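Local coordinates for Lin1840 protein (Listeria innocua serovar 6a, PDB 4ZOC) that probably hydrolyses terminal, non-reducing beta-D-glucosyl residues, releasing beta-D-glucose during the breakdown of beta-1,2-glucan oligosaccharides, at residues A[138-143]-A[194-199]; A[378-383]-A[602-607]; A[383-388]-A[499-504]; A[156-161]-A[564-569]. The protein carries 2 engineered substitutions. All coordinates share one frame; numbering follows the deposited sequence.

Interaction 1 of 4, residues A[138-143]-A[194-199]; sequences MLDLVR and AAYGAA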
loop_
_atom_site.group_PDB
_atom_site.type_symbol
_atom_site.label_atom_id
_atom_site.label_comp_id
_atom_site.label_asym_id
_atom_site.label_seq_id
_atom_site.Cartn_x
_atom_site.Cartn_y
_atom_site.Cartn_z
ATOM N N MET A 138 -20.329 9.916 -2.717
ATOM C CA MET A 138 -18.944 9.517 -2.896
ATOM C C MET A 138 -18.828 8.029 -2.533
ATOM O O MET A 138 -19.098 7.608 -1.370
ATOM C CB MET A 138 -18.077 10.414 -2.012
ATOM C CG MET A 138 -16.604 10.226 -2.177
ATOM S SD MET A 138 -15.959 8.855 -1.172
ATOM C CE MET A 138 -14.241 9.402 -1.108
ATOM N N LEU A 139 -18.388 7.247 -3.491
ATOM C CA LEU A 139 -18.430 5.767 -3.415
ATOM C C LEU A 139 -17.068 5.107 -3.532
ATOM O O LEU A 139 -16.947 3.938 -3.898
ATOM C CB LEU A 139 -19.403 5.221 -4.445
ATOM C CG LEU A 139 -20.850 5.690 -4.209
ATOM C CD1 LEU A 139 -21.738 5.229 -5.360
ATOM C CD2 LEU A 139 -21.406 5.113 -2.897
ATOM N N ASP A 140 -16.018 5.857 -3.174
ATOM C CA ASP A 140 -14.650 5.332 -3.256
ATOM C C ASP A 140 -14.446 4.443 -2.034
ATOM O O ASP A 140 -14.581 4.880 -0.840
ATOM C CB ASP A 140 -13.633 6.497 -3.263
ATOM C CG ASP A 140 -13.943 7.520 -4.353
ATOM O OD1 ASP A 140 -14.474 7.156 -5.428
ATOM O OD2 ASP A 140 -13.706 8.705 -4.132
ATOM N N LEU A 141 -14.097 3.183 -2.295
ATOM C CA LEU A 141 -13.727 2.241 -1.244
ATOM C C LEU A 141 -12.445 2.736 -0.581
ATOM O O LEU A 141 -11.523 3.205 -1.283
ATOM C CB LEU A 141 -13.470 0.863 -1.879
ATOM C CG LEU A 141 -13.168 -0.304 -0.936
ATOM C CD1 LEU A 141 -14.463 -0.672 -0.284
ATOM C CD2 LEU A 141 -12.597 -1.446 -1.721
ATOM N N VAL A 142 -12.456 2.717 0.753
ATOM C CA VAL A 142 -11.336 3.173 1.536
ATOM C C VAL A 142 -10.814 2.081 2.481
ATOM O O VAL A 142 -11.591 1.425 3.230
ATOM C CB VAL A 142 -11.651 4.478 2.286
ATOM C CG1 VAL A 142 -11.831 5.608 1.309
ATOM C CG2 VAL A 142 -12.881 4.375 3.228
ATOM N N ARG A 143 -9.490 1.936 2.472
ATOM C CA ARG A 143 -8.774 1.050 3.397
ATOM C C ARG A 143 -7.628 1.794 4.136
ATOM O O ARG A 143 -6.871 1.134 4.848
ATOM C CB ARG A 143 -8.204 -0.104 2.647
ATOM C CG ARG A 143 -9.221 -1.042 2.077
ATOM C CD ARG A 143 -8.517 -2.034 1.154
ATOM N NE ARG A 143 -9.463 -3.062 0.712
ATOM C CZ ARG A 143 -9.169 -4.043 -0.137
ATOM N NH1 ARG A 143 -7.962 -4.142 -0.627
ATOM N NH2 ARG A 143 -10.096 -4.930 -0.491
ATOM N N ALA A 194 -12.433 6.328 -11.073
ATOM C CA ALA A 194 -12.650 5.252 -10.130
ATOM C C ALA A 194 -11.445 5.033 -9.289
ATOM O O ALA A 194 -10.358 5.348 -9.727
ATOM C CB ALA A 194 -12.890 3.899 -10.833
ATOM N N ALA A 195 -11.690 4.494 -8.084
ATOM C CA ALA A 195 -10.697 3.853 -7.234
ATOM C C ALA A 195 -9.775 4.874 -6.533
ATOM O O ALA A 195 -8.695 4.553 -6.078
ATOM C CB ALA A 195 -9.889 2.845 -7.988
ATOM N N TYR A 196 -10.277 6.103 -6.399
ATOM C CA TYR A 196 -9.507 7.199 -5.868
ATOM C C TYR A 196 -9.010 6.938 -4.411
ATOM O O TYR A 196 -8.006 7.473 -3.977
ATOM C CB TYR A 196 -10.441 8.444 -5.960
ATOM C CG TYR A 196 -10.017 9.784 -5.491
ATOM C CD1 TYR A 196 -8.714 10.240 -5.563
ATOM C CD2 TYR A 196 -10.961 10.637 -4.992
ATOM C CE1 TYR A 196 -8.336 11.520 -5.102
ATOM C CE2 TYR A 196 -10.601 11.930 -4.643
ATOM C CZ TYR A 196 -9.306 12.357 -4.629
ATOM O OH TYR A 196 -8.969 13.619 -4.207
ATOM N N GLY A 197 -9.833 6.237 -3.639
ATOM C CA GLY A 197 -9.554 5.947 -2.185
ATOM C C GLY A 197 -8.313 5.068 -1.945
ATOM O O GLY A 197 -7.865 4.938 -0.796
ATOM N N ALA A 198 -7.748 4.515 -3.023
ATOM C CA ALA A 198 -6.553 3.674 -2.930
ATOM C C ALA A 198 -5.269 4.499 -3.084
ATOM O O ALA A 198 -4.189 3.955 -3.179
ATOM C CB ALA A 198 -6.631 2.529 -3.955
ATOM N N ALA A 199 -5.377 5.838 -2.996
ATOM C CA ALA A 199 -4.222 6.726 -3.067
ATOM C C ALA A 199 -3.062 6.168 -2.243
ATOM O O ALA A 199 -3.193 5.938 -0.988
ATOM C CB ALA A 199 -4.592 8.094 -2.514
HETATM O O HOH W 1 -11.434 3.848 -3.889
HETATM O O HOH W 2 -7.527 2.605 0.433
#
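Asp140 turns CG anti to its own carbonyl carbon (chi1 -54°) and Tyr196 carries its ring anti to the backbone N (chi1 179°), which sets one carboxylate oxygen at the edge of the ring. Asp140 OD2 lies 3.5 Å from Tyr196 CD2, with the two planes 79° apart. Both carboxylate oxygens are also tied down by neighbours: OD1 bonds to Tyr223 OH and OD2 to His192 ND1. The far end of the tyrosine is held by Arg149 NH1. Next along, backbone meets backbone. Gly197 has no side chain, so Leu141 O can settle 3.5 Å from Gly197 CA as a CA-H...O contact, while Val142 CG1 lies against the same CA at 4.2 Å. Two waters complete the seam. One donates to Leu141 O at 2.7 Å and accepts, weakly, from Gly197 N. The other accepts from Arg143 N at 2.9 Å and donates to Gly197 O at 2.7 Å. The segments follow strands 133-134 and 187-193, neighbours in the parallel barrel. With the Tyr196 side chain about 7 Å from a bound beta-D-glucopyranose, this contact joins adjacent loops beyond the C-terminal strand ends of a TIM barrel, where such barrels carry their active sites.

Interaction 2 of 4, residues A[378-383]-A[602-607]; sequences LENKSR and KSYSEF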
loop_
_atom_site.group_PDB
_atom_site.type_symbol
_atom_site.label_atom_id
_atom_site.label_comp_id
_atom_site.label_asym_id
_atom_site.label_seq_id
_atom_site.Cartn_x
_atom_site.Cartn_y
_atom_site.Cartn_z
ATOM N N LEU A 378 -17.631 2.483 21.795
ATOM C CA LEU A 378 -16.439 1.586 21.623
ATOM C C LEU A 378 -15.988 0.916 22.922
ATOM O O LEU A 378 -15.460 -0.244 22.922
ATOM C CB LEU A 378 -15.293 2.403 21.046
ATOM C CG LEU A 378 -15.463 2.907 19.609
ATOM C CD1 LEU A 378 -14.284 3.747 19.246
ATOM C CD2 LEU A 378 -15.658 1.709 18.704
ATOM N N GLU A 379 -16.185 1.611 24.030
ATOM C CA GLU A 379 -15.895 1.088 25.420
ATOM C C GLU A 379 -16.958 1.588 26.386
ATOM O O GLU A 379 -17.443 2.722 26.256
ATOM C CB GLU A 379 -14.512 1.512 26.000
ATOM C CG GLU A 379 -13.296 1.092 25.169
ATOM C CD GLU A 379 -13.032 -0.405 25.130
ATOM O OE1 GLU A 379 -13.596 -1.163 25.987
ATOM O OE2 GLU A 379 -12.230 -0.771 24.228
ATOM N N ASN A 380 -17.287 0.758 27.364
ATOM C CA ASN A 380 -18.167 1.181 28.483
ATOM C C ASN A 380 -17.947 0.185 29.570
ATOM O O ASN A 380 -18.681 -0.803 29.712
ATOM C CB ASN A 380 -19.605 1.181 28.051
ATOM C CG ASN A 380 -20.541 1.804 29.085
ATOM O OD1 ASN A 380 -20.121 2.550 29.949
ATOM N ND2 ASN A 380 -21.802 1.478 28.980
ATOM N N LYS A 381 -16.881 0.449 30.278
ATOM C CA LYS A 381 -16.403 -0.391 31.414
ATOM C C LYS A 381 -17.261 -0.098 32.650
ATOM O O LYS A 381 -17.516 1.049 32.999
ATOM C CB LYS A 381 -14.931 -0.109 31.619
ATOM C CG LYS A 381 -14.115 -0.456 30.347
ATOM C CD LYS A 381 -12.603 -0.283 30.542
ATOM C CE LYS A 381 -11.961 0.574 29.445
ATOM N NZ LYS A 381 -10.600 1.015 29.889
ATOM N N SER A 382 -17.762 -1.129 33.287
ATOM C CA SER A 382 -18.477 -0.930 34.562
ATOM C C SER A 382 -19.801 -0.169 34.476
ATOM O O SER A 382 -20.281 0.341 35.472
ATOM C CB SER A 382 -17.551 -0.214 35.570
ATOM O OG SER A 382 -16.459 -1.054 35.858
ATOM N N ARG A 383 -20.418 -0.152 33.301
ATOM C CA ARG A 383 -21.713 0.479 33.106
ATOM C C ARG A 383 -21.683 1.925 33.541
ATOM O O ARG A 383 -22.667 2.433 34.106
ATOM C CB ARG A 383 -22.829 -0.338 33.805
ATOM C CG ARG A 383 -23.117 -1.681 33.126
ATOM C CD ARG A 383 -24.397 -2.331 33.627
ATOM N NE ARG A 383 -24.882 -3.331 32.659
ATOM C CZ ARG A 383 -24.335 -4.532 32.470
ATOM N NH1 ARG A 383 -23.278 -4.929 33.179
ATOM N NH2 ARG A 383 -24.849 -5.342 31.569
ATOM N N LYS A 602 -20.847 -1.227 20.713
ATOM C CA LYS A 602 -21.537 -1.689 21.933
ATOM C C LYS A 602 -22.950 -1.099 22.013
ATOM O O LYS A 602 -23.425 -0.333 21.126
ATOM C CB LYS A 602 -20.687 -1.363 23.139
ATOM C CG LYS A 602 -19.345 -2.086 23.122
ATOM C CD LYS A 602 -18.514 -1.640 24.313
ATOM C CE LYS A 602 -19.060 -2.113 25.645
ATOM N NZ LYS A 602 -19.475 -3.524 25.762
ATOM N N SER A 603 -23.644 -1.460 23.067
ATOM C CA SER A 603 -25.039 -1.002 23.273
ATOM C C SER A 603 -25.230 -0.991 24.811
ATOM O O SER A 603 -24.515 -1.704 25.521
ATOM C CB SER A 603 -26.026 -2.025 22.649
ATOM O OG SER A 603 -27.430 -1.779 22.946
ATOM N N TYR A 604 -26.263 -0.255 25.266
ATOM C CA TYR A 604 -26.788 -0.354 26.610
ATOM C C TYR A 604 -27.636 -1.639 26.832
ATOM O O TYR A 604 -27.912 -1.986 27.974
ATOM C CB TYR A 604 -27.556 0.904 27.021
ATOM C CG TYR A 604 -26.763 2.170 26.885
ATOM C CD1 TYR A 604 -25.350 2.154 27.050
ATOM C CD2 TYR A 604 -27.379 3.368 26.656
ATOM C CE1 TYR A 604 -24.610 3.322 26.995
ATOM C CE2 TYR A 604 -26.661 4.541 26.554
ATOM C CZ TYR A 604 -25.271 4.528 26.691
ATOM O OH TYR A 604 -24.573 5.743 26.549
ATOM N N SER A 605 -28.030 -2.300 25.767
ATOM C CA SER A 605 -28.856 -3.456 25.816
ATOM C C SER A 605 -27.973 -4.724 25.600
ATOM O O SER A 605 -26.750 -4.662 25.343
ATOM C CB SER A 605 -29.883 -3.385 24.691
ATOM O OG SER A 605 -30.648 -2.232 24.664
ATOM N N GLU A 606 -28.610 -5.863 25.676
ATOM C CA GLU A 606 -27.969 -7.165 25.398
ATOM C C GLU A 606 -28.920 -7.964 24.510
ATOM O O GLU A 606 -30.132 -7.940 24.693
ATOM C CB GLU A 606 -27.861 -7.911 26.699
ATOM C CG GLU A 606 -26.615 -7.991 27.497
ATOM C CD GLU A 606 -26.684 -9.286 28.350
ATOM O OE1 GLU A 606 -27.543 -9.357 29.230
ATOM O OE2 GLU A 606 -25.952 -10.297 28.129
ATOM N N PHE A 607 -28.386 -8.682 23.543
ATOM C CA PHE A 607 -29.229 -9.372 22.570
ATOM C C PHE A 607 -28.820 -10.796 22.438
ATOM O O PHE A 607 -27.734 -11.154 22.740
ATOM C CB PHE A 607 -29.090 -8.735 21.194
ATOM C CG PHE A 607 -29.422 -7.255 21.180
ATOM C CD1 PHE A 607 -30.746 -6.806 21.002
ATOM C CD2 PHE A 607 -28.421 -6.327 21.320
ATOM C CE1 PHE A 607 -31.064 -5.477 21.027
ATOM C CE2 PHE A 607 -28.734 -4.966 21.382
ATOM C CZ PHE A 607 -30.039 -4.557 21.178
HETATM O O HOH W 3 -22.411 -0.807 27.114
#
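A classic beta bulge in strand 376-380, where Leu378 and Glu379 both face Leu522, supplies the backbone against which Lys602 lies. The lysine chain runs out extended and then bends at chi3 (69°) and chi4, so its methylenes, rather than its ammonium group, do the touching. Lys602 CD sits 3.6 Å from Leu378 O, itself bonded to Tyr600 OH, and Lys602 CE is 3.8 Å from Asn380 N and 4.1 Å from Asn380 CB. Beyond it, the amide of Asn380 approaches the edge of the Tyr604 ring, ND2 lying 3.9 Å from CE1 with the planes 62° apart. A water joins the two segments, accepting from Asn380 ND2 at 3.0 Å and donating to Ser603 O at 2.8 Å. Asn380 OD1 takes the N-H of Leu385 and Tyr604 OH bonds to Leu539 O, tying Asn380 to the loop after its own strand and Tyr604 to helix 532-541. Ser603 OG accepts from Ser605 N at 2.9 Å, an ST turn that shapes the chain as it leaves for strand 607-611. The contact lines the outer flank of a bulged edge strand in the mixed sheet of the family 3 C-terminal domain, beside the link toward the fibronectin type III-like region.

Interaction 3 of 4, residues A[383-388]-A[499-504]; sequences RLLPLA and PVVITL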
loop_
_atom_site.group_PDB
_atom_site.type_symbol
_atom_site.label_atom_id
_atom_site.label_comp_id
_atom_site.label_asym_id
_atom_site.label_seq_id
_atom_site.Cartn_x
_atom_site.Cartn_y
_atom_site.Cartn_z
ATOM N N ARG A 383 -20.418 -0.152 33.301
ATOM C CA ARG A 383 -21.713 0.479 33.106
ATOM C C ARG A 383 -21.683 1.925 33.541
ATOM O O ARG A 383 -22.667 2.433 34.106
ATOM C CB ARG A 383 -22.829 -0.338 33.805
ATOM C CG ARG A 383 -23.117 -1.681 33.126
ATOM C CD ARG A 383 -24.397 -2.331 33.627
ATOM N NE ARG A 383 -24.882 -3.331 32.659
ATOM C CZ ARG A 383 -24.335 -4.532 32.470
ATOM N NH1 ARG A 383 -23.278 -4.929 33.179
ATOM N NH2 ARG A 383 -24.849 -5.342 31.569
ATOM N N LEU A 384 -20.541 2.589 33.305
ATOM C CA LEU A 384 -20.472 4.056 33.480
ATOM C C LEU A 384 -21.619 4.801 32.716
ATOM O O LEU A 384 -22.386 5.605 33.272
ATOM C CB LEU A 384 -19.122 4.639 33.019
ATOM C CG LEU A 384 -18.981 6.185 33.150
ATOM C CD1 LEU A 384 -19.264 6.669 34.548
ATOM C CD2 LEU A 384 -17.602 6.691 32.787
ATOM N N LEU A 385 -21.738 4.509 31.446
ATOM C CA LEU A 385 -22.885 4.948 30.655
ATOM C C LEU A 385 -24.052 4.002 30.682
ATOM O O LEU A 385 -23.858 2.770 30.658
ATOM C CB LEU A 385 -22.472 5.122 29.151
ATOM C CG LEU A 385 -21.277 6.066 28.991
ATOM C CD1 LEU A 385 -20.974 6.157 27.499
ATOM C CD2 LEU A 385 -21.578 7.411 29.578
ATOM N N PRO A 386 -25.271 4.544 30.626
ATOM C CA PRO A 386 -25.626 5.938 30.575
ATOM C C PRO A 386 -25.503 6.631 31.938
ATOM O O PRO A 386 -25.652 6.000 33.023
ATOM C CB PRO A 386 -27.068 5.925 30.139
ATOM C CG PRO A 386 -27.586 4.631 30.576
ATOM C CD PRO A 386 -26.439 3.680 30.463
ATOM N N LEU A 387 -25.260 7.933 31.854
ATOM C CA LEU A 387 -25.149 8.812 33.024
ATOM C C LEU A 387 -26.561 9.173 33.495
ATOM O O LEU A 387 -27.431 9.327 32.676
ATOM C CB LEU A 387 -24.350 10.047 32.647
ATOM C CG LEU A 387 -22.954 9.938 32.085
ATOM C CD1 LEU A 387 -22.403 11.353 31.890
ATOM C CD2 LEU A 387 -22.055 9.171 32.993
ATOM N N ALA A 388 -26.792 9.284 34.792
ATOM C CA ALA A 388 -28.034 9.895 35.354
ATOM C C ALA A 388 -28.098 11.369 35.042
ATOM O O ALA A 388 -27.062 12.030 34.983
ATOM C CB ALA A 388 -28.059 9.711 36.874
ATOM N N PRO A 499 -14.383 8.752 37.237
ATOM C CA PRO A 499 -14.631 8.007 35.957
ATOM C C PRO A 499 -14.679 8.956 34.787
ATOM O O PRO A 499 -15.151 10.110 34.918
ATOM C CB PRO A 499 -15.993 7.356 36.145
ATOM C CG PRO A 499 -16.311 7.477 37.648
ATOM C CD PRO A 499 -15.449 8.540 38.252
ATOM N N VAL A 500 -14.130 8.496 33.675
ATOM C CA VAL A 500 -13.986 9.334 32.476
ATOM C C VAL A 500 -14.711 8.689 31.293
ATOM O O VAL A 500 -14.486 7.500 30.995
ATOM C CB VAL A 500 -12.532 9.457 32.136
ATOM C CG1 VAL A 500 -12.329 10.258 30.839
ATOM C CG2 VAL A 500 -11.709 10.003 33.272
ATOM N N VAL A 501 -15.592 9.445 30.626
ATOM C CA VAL A 501 -16.078 9.093 29.297
ATOM C C VAL A 501 -15.381 10.032 28.298
ATOM O O VAL A 501 -15.384 11.269 28.442
ATOM C CB VAL A 501 -17.604 9.072 29.143
ATOM C CG1 VAL A 501 -18.277 10.288 29.665
ATOM C CG2 VAL A 501 -17.994 8.852 27.689
ATOM N N ILE A 502 -14.757 9.458 27.281
ATOM C CA ILE A 502 -14.170 10.243 26.198
ATOM C C ILE A 502 -15.202 10.310 25.058
ATOM O O ILE A 502 -15.729 9.253 24.574
ATOM C CB ILE A 502 -12.824 9.667 25.692
ATOM C CG1 ILE A 502 -11.713 9.962 26.692
ATOM C CG2 ILE A 502 -12.376 10.350 24.365
ATOM C CD1 ILE A 502 -10.355 9.252 26.484
ATOM N N THR A 503 -15.526 11.523 24.629
ATOM C CA THR A 503 -16.438 11.688 23.503
ATOM C C THR A 503 -15.527 12.201 22.416
ATOM O O THR A 503 -15.008 13.249 22.520
ATOM C CB THR A 503 -17.573 12.728 23.805
ATOM O OG1 THR A 503 -16.981 13.884 24.334
ATOM C CG2 THR A 503 -18.518 12.256 24.855
ATOM N N LEU A 504 -15.300 11.383 21.380
ATOM C CA LEU A 504 -14.376 11.656 20.327
ATOM C C LEU A 504 -15.050 12.154 19.062
ATOM O O LEU A 504 -15.996 11.568 18.570
ATOM C CB LEU A 504 -13.524 10.396 20.036
ATOM C CG LEU A 504 -12.398 10.519 18.988
ATOM C CD1 LEU A 504 -11.268 11.381 19.481
ATOM C CD2 LEU A 504 -11.861 9.102 18.706
#
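This is an apolar contact between the loop that follows edge strand 376-380 and the beginning of strand 500-505, an inner strand of the C-terminal-domain sheet. Leu384 carries most of it. Its CG is anti to the backbone N (chi1 179°), which, with chi2 at 55°, turns both methyls to the start of that strand. CD1 packs on Pro499 CB at 3.7 Å, the leucine crossing the proline ring at about a right angle. CD2 comes down on the backbone, 3.7 Å from Val500 O, and reaches Val501 CB at 4.4 Å. One residue on, Leu385, its CG anti to the carbonyl carbon (chi1 -55°), brings CD1 to 4.0 Å from Val501 CG2, again crosswise. No hydrogen bond links the two segments, and the strand's own backbone is occupied by its neighbours: Val501 pairs with Val460, while Val500 bonds to Ala521. Leu540 of helix 532-541 packs on both Leu385 and Val501, and Ala521 also touches both side chains. After a cis peptide before Pro386 the loop heads toward strand 393-397. Apolar packing of a loop and helix 532-541 on the mixed, mostly parallel sheet is characteristic of a layered alpha/beta domain, here the family 3 C-terminal domain.

Interaction 4 of 4, residues A[156-161]-A[564-569]; sequences EDPFLN and YYNHLR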
loop_
_atom_site.group_PDB
_atom_site.type_symbol
_atom_site.label_atom_id
_atom_site.label_comp_id
_atom_site.label_asym_id
_atom_site.label_seq_id
_atom_site.Cartn_x
_atom_site.Cartn_y
_atom_site.Cartn_z
ATOM N N GLU A 156 -14.815 0.569 4.437
ATOM C CA GLU A 156 -14.001 -0.435 3.803
ATOM C C GLU A 156 -14.764 -1.638 3.133
ATOM O O GLU A 156 -14.143 -2.550 2.516
ATOM C CB GLU A 156 -12.978 -0.971 4.822
ATOM C CG GLU A 156 -13.563 -1.977 5.793
ATOM C CD GLU A 156 -12.617 -2.316 6.909
ATOM O OE1 GLU A 156 -11.834 -1.395 7.313
ATOM O OE2 GLU A 156 -12.656 -3.502 7.399
ATOM N N ASP A 157 -16.085 -1.626 3.189
ATOM C CA ASP A 157 -16.873 -2.719 2.593
ATOM C C ASP A 157 -17.622 -2.339 1.342
ATOM O O ASP A 157 -18.438 -1.432 1.352
ATOM C CB ASP A 157 -17.908 -3.235 3.594
ATOM C CG ASP A 157 -18.584 -4.470 3.068
ATOM O OD1 ASP A 157 -17.829 -5.415 2.722
ATOM O OD2 ASP A 157 -19.813 -4.431 2.904
ATOM N N PRO A 158 -17.383 -3.058 0.242
ATOM C CA PRO A 158 -18.047 -2.700 -1.014
ATOM C C PRO A 158 -19.538 -2.921 -0.925
ATOM O O PRO A 158 -20.285 -2.147 -1.576
ATOM C CB PRO A 158 -17.415 -3.604 -2.051
ATOM C CG PRO A 158 -16.183 -4.104 -1.420
ATOM C CD PRO A 158 -16.298 -4.013 0.046
ATOM N N PHE A 159 -19.987 -3.960 -0.183
ATOM C CA PHE A 159 -21.482 -4.207 -0.100
ATOM C C PHE A 159 -22.219 -3.109 0.663
ATOM O O PHE A 159 -23.201 -2.500 0.141
ATOM C CB PHE A 159 -21.833 -5.572 0.511
ATOM C CG PHE A 159 -23.287 -5.864 0.560
ATOM C CD1 PHE A 159 -23.960 -6.134 -0.571
ATOM C CD2 PHE A 159 -23.971 -5.824 1.747
ATOM C CE1 PHE A 159 -25.334 -6.401 -0.532
ATOM C CE2 PHE A 159 -25.313 -6.058 1.804
ATOM C CZ PHE A 159 -25.979 -6.345 0.649
ATOM N N LEU A 160 -21.776 -2.854 1.879
ATOM C CA LEU A 160 -22.263 -1.713 2.569
ATOM C C LEU A 160 -22.222 -0.468 1.717
ATOM O O LEU A 160 -23.218 0.328 1.653
ATOM C CB LEU A 160 -21.467 -1.462 3.861
ATOM C CG LEU A 160 -22.002 -0.406 4.790
ATOM C CD1 LEU A 160 -23.471 -0.636 5.209
ATOM C CD2 LEU A 160 -21.189 -0.265 6.054
ATOM N N ASN A 161 -21.094 -0.193 1.055
ATOM C CA ASN A 161 -20.999 1.072 0.341
ATOM C C ASN A 161 -22.000 1.111 -0.799
ATOM O O ASN A 161 -22.564 2.158 -1.114
ATOM C CB ASN A 161 -19.573 1.331 -0.239
ATOM C CG ASN A 161 -18.551 1.532 0.867
ATOM O OD1 ASN A 161 -18.961 1.707 2.038
ATOM N ND2 ASN A 161 -17.303 1.644 0.530
ATOM N N TYR A 564 -8.073 -4.491 7.233
ATOM C CA TYR A 564 -9.471 -4.508 6.881
ATOM C C TYR A 564 -10.025 -5.913 7.074
ATOM O O TYR A 564 -9.226 -6.892 7.052
ATOM C CB TYR A 564 -9.646 -3.937 5.438
ATOM C CG TYR A 564 -8.761 -4.556 4.401
ATOM C CD1 TYR A 564 -9.161 -5.692 3.728
ATOM C CD2 TYR A 564 -7.496 -4.077 4.133
ATOM C CE1 TYR A 564 -8.371 -6.285 2.753
ATOM C CE2 TYR A 564 -6.681 -4.680 3.176
ATOM C CZ TYR A 564 -7.114 -5.756 2.470
ATOM O OH TYR A 564 -6.301 -6.354 1.593
ATOM N N TYR A 565 -11.356 -6.060 7.262
ATOM C CA TYR A 565 -11.907 -7.328 7.676
ATOM C C TYR A 565 -11.941 -8.365 6.542
ATOM O O TYR A 565 -11.795 -9.554 6.801
ATOM C CB TYR A 565 -13.304 -7.200 8.316
ATOM C CG TYR A 565 -14.380 -7.199 7.234
ATOM C CD1 TYR A 565 -14.685 -6.048 6.526
ATOM C CD2 TYR A 565 -15.020 -8.374 6.882
ATOM C CE1 TYR A 565 -15.561 -6.080 5.486
ATOM C CE2 TYR A 565 -15.918 -8.429 5.865
ATOM C CZ TYR A 565 -16.193 -7.270 5.177
ATOM O OH TYR A 565 -17.054 -7.376 4.134
ATOM N N ASN A 566 -12.152 -7.900 5.302
ATOM C CA ASN A 566 -12.241 -8.748 4.149
ATOM C C ASN A 566 -10.946 -9.048 3.460
ATOM O O ASN A 566 -10.725 -8.829 2.250
ATOM C CB ASN A 566 -13.325 -8.216 3.228
ATOM C CG ASN A 566 -13.074 -6.827 2.757
ATOM O OD1 ASN A 566 -12.458 -5.969 3.410
ATOM N ND2 ASN A 566 -13.599 -6.578 1.582
ATOM N N HIS A 567 -10.043 -9.566 4.270
ATOM C CA HIS A 567 -8.698 -9.847 3.868
ATOM C C HIS A 567 -8.494 -11.314 3.437
ATOM O O HIS A 567 -9.286 -12.160 3.771
ATOM C CB HIS A 567 -7.709 -9.476 4.993
ATOM C CG HIS A 567 -7.881 -10.294 6.210
ATOM N ND1 HIS A 567 -7.338 -11.560 6.346
ATOM C CD2 HIS A 567 -8.575 -10.063 7.349
ATOM C CE1 HIS A 567 -7.679 -12.062 7.522
ATOM N NE2 HIS A 567 -8.431 -11.184 8.138
ATOM N N LEU A 568 -7.450 -11.534 2.633
ATOM C CA LEU A 568 -7.039 -12.862 2.248
ATOM C C LEU A 568 -6.332 -13.616 3.355
ATOM O O LEU A 568 -5.762 -13.075 4.294
ATOM C CB LEU A 568 -6.175 -12.840 0.986
ATOM C CG LEU A 568 -6.736 -12.053 -0.240
ATOM C CD1 LEU A 568 -5.831 -12.314 -1.431
ATOM C CD2 LEU A 568 -8.157 -12.428 -0.575
ATOM N N ARG A 569 -6.367 -14.921 3.241
ATOM C CA ARG A 569 -5.854 -15.791 4.252
ATOM C C ARG A 569 -4.343 -15.856 4.374
ATOM O O ARG A 569 -3.857 -16.082 5.474
ATOM C CB ARG A 569 -6.473 -17.240 4.075
ATOM C CG ARG A 569 -6.354 -18.064 5.328
ATOM C CD ARG A 569 -7.562 -18.989 5.483
ATOM N NE ARG A 569 -7.408 -19.785 6.683
ATOM C CZ ARG A 569 -6.738 -20.939 6.744
ATOM N NH1 ARG A 569 -6.144 -21.477 5.677
ATOM N NH2 ARG A 569 -6.634 -21.552 7.898
HETATM O O HOH W 4 -11.940 -3.669 1.911
HETATM O O HOH W 5 -16.077 -7.755 0.801
#
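The N-terminus of helix 158-173, capped by Asp157, is where the TIM-barrel domain meets the 564-569 loop of the C-terminal domain. The oxygens of Asp157 divide the work. OD2 accepts from Leu160 N at 2.7 Å, nearly straight at 173°, and caps the helix; OD1 accepts a short 2.5 Å hydrogen bond from Tyr565 OH, which comes in above the carboxylate plane. That hydroxyl is bonded to Leu660 N as well. Glu156 reaches the same tyrosine from the other end: OE2 accepts from Tyr565 N at 2.9 Å and lies at the ring edge, 3.4 Å from CD1, the carboxylate only 6° from the ring plane. Its OE1 takes Ser553 N. Asn566, centre of an inverse gamma turn, sets its CB against one face of the Tyr565 ring, toward the rim, and points ND2 at Pro158 CD, 4.0 Å away. A water donates to both Glu156 O and Asn566 OD1; another accepts from Asn566 ND2. Tyr564 OH turns to Glu200 of the second subunit. Two buried acids are therefore met by donors from several parts of the fold, and the amides of the helix end would be expected to favour the ionised form of Asp157.

How the interactions relate
Interactions 1 and 4 lie in the buried middle of the chain and touch, Leu141 and Val142 packing on Glu156 and Arg143 making a cation-pi contact with Tyr564, so the barrel loop 138-143 continues directly into the domain junction. Interactions 2 and 3, about 11 Å apart between centres, both reach the mixed sheet of the C-terminal domain, share Arg383 and meet where Tyr604 packs on Leu385 and Pro386. Chemistry follows place. Interaction 3 is largely buried and held by apolar side chains; interaction 2, at the surface, relies on lysine methylenes and one water. Interaction 1 joins backbones through waters around a glycine, whereas only interaction 4 has direct hydrogen bonds across its segments.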